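Local coordinates for protein heme peroxidase (PDB 2GVK) that probably uses hydrogen peroxide to oxidise dyes and other substrates at a heme, at residues A[30-35]-A[107-112]; A[185-190]-A[301-306]. One frame throughout, in Å; residues are numbered along the deposited sequence. Where two conformers were deposited one is given.

Contact 1. Residues A[30-35]-A[107-112]. With EDO (1,2-ethanediol), chain I.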
loop_
_atom_site.group_PDB
_atom_site.type_symbol
_atom_site.label_atom_id
_atom_site.label_comp_id
_atom_site.label_asym_id
_atom_site.label_seq_id
_atom_site.Cartn_x
_atom_site.Cartn_y
_atom_site.Cartn_z
ATOM N N TYR A 30 -15.986 -12.661 28.821
ATOM C CA TYR A 30 -17.209 -13.404 29.043
ATOM C C TYR A 30 -17.192 -14.048 30.420
ATOM O O TYR A 30 -16.141 -14.485 30.893
ATOM C CB TYR A 30 -17.315 -14.540 28.040
ATOM C CG TYR A 30 -17.684 -14.170 26.620
ATOM C CD1 TYR A 30 -18.894 -13.592 26.338
ATOM C CD2 TYR A 30 -16.931 -14.649 25.547
ATOM C CE1 TYR A 30 -19.315 -13.389 25.015
ATOM C CE2 TYR A 30 -17.339 -14.444 24.235
ATOM C CZ TYR A 30 -18.528 -13.810 23.983
ATOM O OH TYR A 30 -18.973 -13.659 22.691
ATOM N N ASN A 31 -18.372 -14.208 31.012
ATOM C CA ASN A 31 -18.556 -15.142 32.110
ATOM C C ASN A 31 -19.260 -16.385 31.585
ATOM O O ASN A 31 -20.069 -16.304 30.677
ATOM C CB ASN A 31 -19.400 -14.534 33.216
ATOM C CG ASN A 31 -18.576 -13.797 34.256
ATOM O OD1 ASN A 31 -17.347 -13.857 34.260
ATOM N ND2 ASN A 31 -19.268 -13.075 35.150
ATOM N N LEU A 32 -18.937 -17.531 32.163
ATOM C CA LEU A 32 -19.624 -18.765 31.843
ATOM C C LEU A 32 -21.002 -18.786 32.462
ATOM O O LEU A 32 -21.192 -18.290 33.556
ATOM C CB LEU A 32 -18.832 -19.968 32.370
ATOM C CG LEU A 32 -17.412 -20.131 31.844
ATOM C CD1 LEU A 32 -16.754 -21.291 32.542
ATOM C CD2 LEU A 32 -17.412 -20.325 30.344
ATOM N N THR A 33 -21.940 -19.440 31.779
ATOM C CA THR A 33 -23.256 -19.731 32.352
ATOM C C THR A 33 -23.279 -21.145 32.921
ATOM O O THR A 33 -22.378 -21.943 32.665
ATOM C CB THR A 33 -24.359 -19.657 31.298
ATOM O OG1 THR A 33 -24.220 -20.754 30.373
ATOM C CG2 THR A 33 -24.309 -18.352 30.557
ATOM N N ASP A 34 -24.381 -21.486 33.586
ATOM C CA ASP A 34 -24.537 -22.813 34.175
ATOM C C ASP A 34 -25.312 -23.763 33.261
ATOM O O ASP A 34 -25.861 -24.757 33.712
ATOM C CB ASP A 34 -25.238 -22.715 35.530
ATOM C CG ASP A 34 -24.294 -22.338 36.643
ATOM O OD1 ASP A 34 -23.063 -22.378 36.428
ATOM O OD2 ASP A 34 -24.780 -22.034 37.758
ATOM N N SER A 35 -25.337 -23.477 31.984
ATOM C CA SER A 35 -26.081 -24.328 31.054
ATOM C C SER A 35 -25.429 -25.719 30.931
ATOM O O SER A 35 -24.241 -25.872 31.149
ATOM C CB SER A 35 -26.180 -23.687 29.696
ATOM O OG SER A 35 -25.066 -23.999 28.891
ATOM N N GLY A 107 -14.412 -12.298 35.290
ATOM C CA GLY A 107 -14.147 -12.641 33.906
ATOM C C GLY A 107 -13.657 -14.059 33.821
ATOM O O GLY A 107 -12.731 -14.433 34.524
ATOM N N ASP A 108 -14.302 -14.864 32.973
ATOM C CA ASP A 108 -13.959 -16.288 32.843
ATOM C C ASP A 108 -13.175 -16.572 31.570
ATOM O O ASP A 108 -12.291 -17.417 31.567
ATOM C CB ASP A 108 -15.214 -17.141 32.856
ATOM C CG ASP A 108 -15.918 -17.159 34.227
ATOM O OD1 ASP A 108 -15.237 -16.995 35.274
ATOM O OD2 ASP A 108 -17.156 -17.395 34.258
ATOM N N LEU A 109 -13.562 -15.896 30.475
ATOM C CA LEU A 109 -12.887 -16.029 29.181
ATOM C C LEU A 109 -12.496 -14.667 28.669
ATOM O O LEU A 109 -13.285 -13.719 28.747
ATOM C CB LEU A 109 -13.800 -16.693 28.136
ATOM C CG LEU A 109 -14.340 -18.091 28.408
ATOM C CD1 LEU A 109 -15.216 -18.523 27.236
ATOM C CD2 LEU A 109 -13.210 -19.110 28.660
ATOM N N LEU A 110 -11.288 -14.574 28.110
ATOM C CA LEU A 110 -10.828 -13.369 27.421
ATOM C C LEU A 110 -10.504 -13.669 25.971
ATOM O O LEU A 110 -9.796 -14.631 25.671
ATOM C CB LEU A 110 -9.566 -12.795 28.096
ATOM C CG LEU A 110 -8.850 -11.641 27.333
ATOM C CD1 LEU A 110 -9.641 -10.356 27.365
ATOM C CD2 LEU A 110 -7.458 -11.422 27.893
ATOM N N PHE A 111 -11.024 -12.835 25.073
ATOM C CA PHE A 111 -10.598 -12.844 23.673
ATOM C C PHE A 111 -10.032 -11.499 23.335
ATOM O O PHE A 111 -10.672 -10.461 23.582
ATOM C CB PHE A 111 -11.781 -13.193 22.728
ATOM C CG PHE A 111 -12.283 -14.588 22.885
ATOM C CD1 PHE A 111 -11.595 -15.645 22.347
ATOM C CD2 PHE A 111 -13.436 -14.855 23.623
ATOM C CE1 PHE A 111 -12.052 -16.945 22.498
ATOM C CE2 PHE A 111 -13.901 -16.173 23.770
ATOM C CZ PHE A 111 -13.212 -17.200 23.214
ATOM N N HIS A 112 -8.803 -11.508 22.808
ATOM C CA HIS A 112 -8.111 -10.302 22.387
ATOM C C HIS A 112 -7.885 -10.429 20.882
ATOM O O HIS A 112 -7.064 -11.232 20.431
ATOM C CB HIS A 112 -6.801 -10.169 23.169
ATOM C CG HIS A 112 -5.925 -9.030 22.731
ATOM N ND1 HIS A 112 -4.544 -9.051 22.889
ATOM C CD2 HIS A 112 -6.224 -7.826 22.202
ATOM C CE1 HIS A 112 -4.043 -7.911 22.456
ATOM N NE2 HIS A 112 -5.034 -7.156 22.011
HETATM C C1 EDO I . -12.367 -15.550 39.024
HETATM O O1 EDO I . -11.235 -16.413 39.151
HETATM C C2 EDO I . -12.029 -14.285 38.190
HETATM O O2 EDO I . -11.576 -14.654 36.869
HETATM O O HOH W 1 -15.668 -14.534 36.578
HETATM O O HOH W 2 -19.195 -17.225 35.843
#
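Asp108 OD2 accepts from Leu32 N at 2.8 Å through its anti lone pair, the N-H pointing almost straight at it (167°), and a water that also donates to Leu32 O gives the same oxygen a second bond. The carboxylate gets there because CG stands anti to its own carbonyl carbon (chi1 -69°), which turns the group toward Leu32 N at the end of strand 24-32. Its other oxygen, OD1, accepts a hydrogen bond from another water; this one donates to Asn31 OD1 as well and accepts from Gly107 N. The amide of Asn31 and the carboxylate, their planes 36° apart, are thus joined through solvent. Tyr30 O is gripped by two backbone donors, Asp108 N at 2.8 Å and Leu109 N at 3.0 Å. Two consecutive residues facing one is the mark of a classic beta bulge, here at the start of strand 109-115, where it runs antiparallel to strand 24-32 in the ferredoxin-like N-terminal half of the protein. The bulged pair is completed by Tyr30 N, bonded to Leu109 O at 2.9 Å. On the face that carries Tyr30 and Leu109 the contact is apolar. The rings of Tyr30 and Phe111 meet edge to edge, CD2 of Tyr30 lying 3.8 Å from CE2 of Phe111, and Leu32 CD2 comes to 4.2 Å from Leu109 CD1. Ser255 of a second subunit packs on Tyr30.

Contact 2. Residues A[185-190]-A[301-306]. With EDO (1,2-ethanediol), chain G.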
loop_
_atom_site.group_PDB
_atom_site.type_symbol
_atom_site.label_atom_id
_atom_site.label_comp_id
_atom_site.label_asym_id
_atom_site.label_seq_id
_atom_site.Cartn_x
_atom_site.Cartn_y
_atom_site.Cartn_z
ATOM N N GLY A 185 2.728 -21.082 27.530
ATOM C CA GLY A 185 1.574 -20.299 27.937
ATOM C C GLY A 185 1.982 -18.885 28.370
ATOM O O GLY A 185 3.175 -18.524 28.344
ATOM N N SER A 186 1.002 -18.103 28.807
ATOM C CA SER A 186 1.250 -16.734 29.238
ATOM C C SER A 186 0.211 -16.298 30.265
ATOM O O SER A 186 -0.921 -16.768 30.245
ATOM C CB SER A 186 1.199 -15.786 28.022
ATOM O OG SER A 186 1.467 -14.437 28.398
ATOM N N TYR A 187 0.611 -15.401 31.161
ATOM C CA TYR A 187 -0.307 -14.744 32.077
ATOM C C TYR A 187 -0.646 -13.401 31.526
ATOM O O TYR A 187 0.252 -12.548 31.353
ATOM C CB TYR A 187 0.332 -14.570 33.469
ATOM C CG TYR A 187 0.638 -15.870 34.168
ATOM C CD1 TYR A 187 -0.350 -16.561 34.827
ATOM C CD2 TYR A 187 1.943 -16.386 34.199
ATOM C CE1 TYR A 187 -0.071 -17.774 35.478
ATOM C CE2 TYR A 187 2.232 -17.565 34.862
ATOM C CZ TYR A 187 1.217 -18.275 35.464
ATOM O OH TYR A 187 1.499 -19.452 36.146
ATOM N N VAL A 188 -1.932 -13.168 31.260
ATOM C CA VAL A 188 -2.372 -11.880 30.747
ATOM C C VAL A 188 -3.286 -11.175 31.728
ATOM O O VAL A 188 -4.180 -11.774 32.311
ATOM C CB VAL A 188 -3.056 -12.009 29.313
ATOM C CG1 VAL A 188 -4.312 -12.780 29.392
ATOM C CG2 VAL A 188 -3.303 -10.651 28.719
ATOM N N PHE A 189 -3.004 -9.902 31.951
ATOM C CA PHE A 189 -3.769 -9.111 32.869
ATOM C C PHE A 189 -4.373 -7.936 32.123
ATOM O O PHE A 189 -3.706 -7.306 31.327
ATOM C CB PHE A 189 -2.869 -8.625 34.025
ATOM C CG PHE A 189 -3.617 -7.984 35.145
ATOM C CD1 PHE A 189 -4.382 -8.736 35.992
ATOM C CD2 PHE A 189 -3.523 -6.606 35.368
ATOM C CE1 PHE A 189 -5.077 -8.145 37.009
ATOM C CE2 PHE A 189 -4.208 -6.019 36.410
ATOM C CZ PHE A 189 -4.970 -6.774 37.221
ATOM N N VAL A 190 -5.668 -7.698 32.331
ATOM C CA VAL A 190 -6.342 -6.593 31.698
ATOM C C VAL A 190 -6.930 -5.621 32.738
ATOM O O VAL A 190 -7.384 -6.029 33.825
ATOM C CB VAL A 190 -7.484 -7.076 30.745
ATOM C CG1 VAL A 190 -6.910 -7.891 29.584
ATOM C CG2 VAL A 190 -8.532 -7.852 31.514
ATOM N N GLY A 301 -10.187 -5.247 36.494
ATOM C CA GLY A 301 -8.900 -5.887 36.713
ATOM C C GLY A 301 -9.070 -7.372 36.810
ATOM O O GLY A 301 -9.734 -7.858 37.706
ATOM N N THR A 302 -8.518 -8.100 35.844
ATOM C CA THR A 302 -8.700 -9.550 35.789
ATOM C C THR A 302 -7.477 -10.248 35.201
ATOM O O THR A 302 -6.889 -9.789 34.200
ATOM C CB THR A 302 -9.943 -9.930 34.933
ATOM O OG1 THR A 302 -11.040 -9.061 35.258
ATOM C CG2 THR A 302 -10.342 -11.353 35.186
ATOM N N LEU A 303 -7.116 -11.379 35.820
ATOM C CA LEU A 303 -6.039 -12.241 35.330
ATOM C C LEU A 303 -6.596 -13.427 34.533
ATOM O O LEU A 303 -7.550 -14.089 34.957
ATOM C CB LEU A 303 -5.192 -12.774 36.508
ATOM C CG LEU A 303 -4.108 -13.799 36.173
ATOM C CD1 LEU A 303 -3.046 -13.205 35.302
ATOM C CD2 LEU A 303 -3.485 -14.362 37.460
ATOM N N PHE A 304 -5.968 -13.705 33.405
ATOM C CA PHE A 304 -6.287 -14.886 32.603
ATOM C C PHE A 304 -5.013 -15.652 32.239
ATOM O O PHE A 304 -3.944 -15.073 32.110
ATOM C CB PHE A 304 -7.017 -14.505 31.288
ATOM C CG PHE A 304 -8.279 -13.687 31.483
ATOM C CD1 PHE A 304 -8.219 -12.293 31.600
ATOM C CD2 PHE A 304 -9.519 -14.292 31.470
ATOM C CE1 PHE A 304 -9.385 -11.537 31.715
ATOM C CE2 PHE A 304 -10.689 -13.531 31.656
ATOM C CZ PHE A 304 -10.608 -12.157 31.781
ATOM N N PHE A 305 -5.172 -16.942 32.044
ATOM C CA PHE A 305 -4.132 -17.797 31.546
ATOM C C PHE A 305 -4.382 -18.110 30.076
ATOM O O PHE A 305 -5.454 -18.611 29.701
ATOM C CB PHE A 305 -4.052 -19.111 32.363
ATOM C CG PHE A 305 -3.144 -20.128 31.766
ATOM C CD1 PHE A 305 -1.795 -19.866 31.612
ATOM C CD2 PHE A 305 -3.635 -21.354 31.350
ATOM C CE1 PHE A 305 -0.946 -20.806 31.039
ATOM C CE2 PHE A 305 -2.784 -22.307 30.778
ATOM C CZ PHE A 305 -1.449 -22.035 30.629
ATOM N N VAL A 306 -3.366 -17.849 29.266
ATOM C CA VAL A 306 -3.391 -18.055 27.853
ATOM C C VAL A 306 -2.523 -19.298 27.512
ATOM O O VAL A 306 -1.285 -19.218 27.525
ATOM C CB VAL A 306 -2.807 -16.823 27.143
ATOM C CG1 VAL A 306 -2.772 -17.021 25.599
ATOM C CG2 VAL A 306 -3.578 -15.597 27.510
HETATM C C1 EDO G . -12.687 -7.897 32.956
HETATM O O1 EDO G . -11.586 -7.185 33.467
HETATM C C2 EDO G . -14.015 -7.202 33.354
HETATM O O2 EDO G . -14.345 -7.453 34.753
#
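Gly185 CA passes 3.1 Å from Val306 O, where a side chain would run into the Phe305 ring. Ser186 then pairs with Val306 by two backbone bonds, the one from Val306 N to Ser186 O nearly straight at 174°. Tyr187 lays its CB 4.1 Å from Leu303 CD1, while its hydroxyl bonds to Glu88 N. Val188 exchanges two hydrogen bonds with Phe304, and its CG1, lodged between its own N and carbonyl carbon (chi1 65°), presses on Val306 CG2 at 3.5 Å, tighter than usual for two carbons. Phe189 reaches the other strand with its ring, CD1 lying 3.3 Å from Thr302 O; an alanine here would probably open a gap beside Thr302 and Gly301 and leave Phe92 without its edge-to-face partner. Val190 closes the ladder, sharing two bonds with Thr302 and setting CG2 against the edge of the Phe304 ring, 3.8 Å from CE1. The two strands belong to the ferredoxin-like C-terminal half. Tyr187, Phe189 and Leu303 face helix 270-281, whereas Val188, Val190 and Phe304 meet Leu110 of strand 109-115 across the other face; the pair lies between strand 258-267, beside 186-195, and strand 66-72, beside 296-306.

Overall arrangement
Both contacts join antiparallel neighbours of one large sheet, contact 1 in the N-terminal family half and contact 2 in the C-terminal half, with centres about 13 Å apart. Contact 2 is wholly buried near the middle of the chain and relies on a regular ladder with mostly apolar side chains. Contact 1 lies farther out, where one strand ends and the other begins: its ladder is short and bulged, and a carboxylate, an amide and waters take over at one end. The halves join in the sheet through strand 66-72 beside 296-306, and the two contacts also touch where Gly107 O lies against the Phe304 ring. This internal joining of two related halves fits the beta-barrel fold of the family.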